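Long-range contact in surface layer protein (Geobacillus stearothermophilus, PDB 4UJ7), which probably self-assembles into the crystalline surface layer that coats the bacterial cell, and carries bound calcium ions in this two-domain fragment: residues A[109-114]-A[143-148]. Numbering follows the deposited sequence.
Sequences PVANYQ and VDANGN
V143 meets two polar side chains of 109-114: N112 lies alongside, pointing the same way, with OD1 3.6 Å from V143 CB, and Q114 crosses at about a right angle, its flat amide end against CG2 (Q114 CD to V143 CG2 3.7 Å). Chi1 of 59° sets N112 CG between the backbone N and the carbonyl carbon; OD1 accepts from a water that also donates to D144 O, and another water links Q114 NE2 to G147 O. V143 O accepts from A111 N (2.8 Å) and N112 N (3.1 Å), while V143 N bonds N112 O. A111 CB packs against A145 CB at 4.1 Å, and D144 CB touches P109 O at 3.3 Å. The D144 carboxylate leads into its own turn: OD1 accepts from N148 N, above its plane, and from N148 ND2 on its syn lone pair, while OD2 accepts from G108 N. An alanine here would probably leave these donors without their carboxylate partner, and the turn to its backbone bonds. A111 and N112 opposite V143 form a classic beta bulge, beside the type I turn D144 to G147, where strands 110-117 and 135-144 end their antiparallel pairing in the second Big-like (BIG2) domain.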
loop_
_atom_site.group_PDB
_atom_site.type_symbol
_atom_site.label_atom_id
_atom_site.label_comp_id
_atom_site.label_asym_id
_atom_site.label_seq_id
_atom_site.Cartn_x
_atom_site.Cartn_y
_atom_site.Cartn_z
ATOM N N PRO A 109 15.943 -4.603 16.061
ATOM C CA PRO A 109 15.478 -5.952 15.742
ATOM C C PRO A 109 13.961 -5.985 15.519
ATOM O O PRO A 109 13.251 -5.097 15.994
ATOM C CB PRO A 109 15.848 -6.752 16.996
ATOM C CG PRO A 109 16.919 -5.957 17.654
ATOM C CD PRO A 109 16.513 -4.534 17.419
ATOM N N VAL A 110 13.478 -7.002 14.817
ATOM C CA VAL A 110 12.042 -7.118 14.536
ATOM C C VAL A 110 11.227 -7.285 15.818
ATOM O O VAL A 110 11.554 -8.128 16.665
ATOM C CB VAL A 110 11.737 -8.269 13.562
ATOM C CG1 VAL A 110 10.258 -8.261 13.198
ATOM C CG2 VAL A 110 12.587 -8.142 12.309
ATOM N N ALA A 111 10.175 -6.471 15.955
ATOM C CA ALA A 111 9.252 -6.557 17.094
ATOM C C ALA A 111 7.926 -7.172 16.665
ATOM O O ALA A 111 7.414 -8.073 17.326
ATOM C CB ALA A 111 9.030 -5.191 17.731
ATOM N N ASN A 112 7.369 -6.690 15.552
ATOM C CA ASN A 112 6.171 -7.292 14.967
ATOM C C ASN A 112 6.100 -7.116 13.446
ATOM O O ASN A 112 7.051 -6.625 12.829
ATOM C CB ASN A 112 4.868 -6.841 15.686
ATOM C CG ASN A 112 4.649 -5.335 15.668
ATOM O OD1 ASN A 112 5.182 -4.616 14.825
ATOM N ND2 ASN A 112 3.818 -4.852 16.592
ATOM N N TYR A 113 4.975 -7.517 12.863
ATOM C CA TYR A 113 4.816 -7.537 11.408
ATOM C C TYR A 113 3.575 -6.767 11.027
ATOM O O TYR A 113 2.630 -6.686 11.810
ATOM C CB TYR A 113 4.742 -8.974 10.885
ATOM C CG TYR A 113 5.883 -9.814 11.389
ATOM C CD1 TYR A 113 5.791 -10.486 12.612
ATOM C CD2 TYR A 113 7.085 -9.890 10.679
ATOM C CE1 TYR A 113 6.852 -11.229 13.104
ATOM C CE2 TYR A 113 8.152 -10.645 11.157
ATOM C CZ TYR A 113 8.024 -11.311 12.373
ATOM O OH TYR A 113 9.065 -12.061 12.882
ATOM N N GLN A 114 3.604 -6.180 9.835
ATOM C CA GLN A 114 2.448 -5.491 9.285
ATOM C C GLN A 114 2.130 -6.103 7.936
ATOM O O GLN A 114 3.000 -6.206 7.063
ATOM C CB GLN A 114 2.690 -3.983 9.142
ATOM C CG GLN A 114 2.755 -3.255 10.478
ATOM C CD GLN A 114 3.183 -1.800 10.372
ATOM O OE1 GLN A 114 3.253 -1.227 9.272
ATOM N NE2 GLN A 114 3.454 -1.182 11.531
ATOM N N VAL A 143 8.838 -4.897 11.372
ATOM C CA VAL A 143 8.791 -3.598 12.042
ATOM C C VAL A 143 9.516 -3.683 13.388
ATOM O O VAL A 143 9.252 -4.600 14.159
ATOM C CB VAL A 143 7.313 -3.170 12.241
ATOM C CG1 VAL A 143 7.208 -1.846 12.972
ATOM C CG2 VAL A 143 6.611 -3.076 10.891
ATOM N N ASP A 144 10.411 -2.733 13.673
ATOM C CA ASP A 144 11.104 -2.753 14.971
ATOM C C ASP A 144 10.224 -2.190 16.088
ATOM O O ASP A 144 9.090 -1.773 15.846
ATOM C CB ASP A 144 12.494 -2.091 14.896
ATOM C CG ASP A 144 12.437 -0.573 14.770
ATOM O OD1 ASP A 144 11.394 0.066 15.047
ATOM O OD2 ASP A 144 13.466 0.006 14.379
ATOM N N ALA A 145 10.741 -2.186 17.318
ATOM C CA ALA A 145 9.939 -1.813 18.489
ATOM C C ALA A 145 9.421 -0.382 18.436
ATOM O O ALA A 145 8.386 -0.081 19.038
ATOM C CB ALA A 145 10.730 -2.051 19.774
ATOM N N ASN A 146 10.133 0.486 17.710
ATOM C CA ASN A 146 9.782 1.905 17.572
ATOM C C ASN A 146 8.883 2.203 16.365
ATOM O O ASN A 146 8.554 3.363 16.095
ATOM C CB ASN A 146 11.045 2.773 17.540
ATOM C CG ASN A 146 11.726 2.857 18.893
ATOM O OD1 ASN A 146 11.068 2.984 19.922
ATOM N ND2 ASN A 146 13.049 2.780 18.897
ATOM N N GLY A 147 8.475 1.150 15.662
ATOM C CA GLY A 147 7.546 1.304 14.539
ATOM C C GLY A 147 8.215 1.567 13.202
ATOM O O GLY A 147 7.547 1.936 12.226
ATOM N N ASN A 148 9.534 1.391 13.140
ATOM C CA ASN A 148 10.244 1.563 11.868
ATOM C C ASN A 148 10.217 0.321 11.004
ATOM O O ASN A 148 10.387 -0.791 11.496
ATOM C CB ASN A 148 11.698 1.935 12.111
ATOM C CG ASN A 148 11.840 3.206 12.894
ATOM O OD1 ASN A 148 11.640 4.305 12.369
ATOM N ND2 ASN A 148 12.219 3.069 14.156
HETATM O O HOH W 1 13.090 -3.533 18.101
HETATM O O HOH W 2 6.488 -2.490 16.350
HETATM O O HOH W 3 4.662 1.316 12.277
#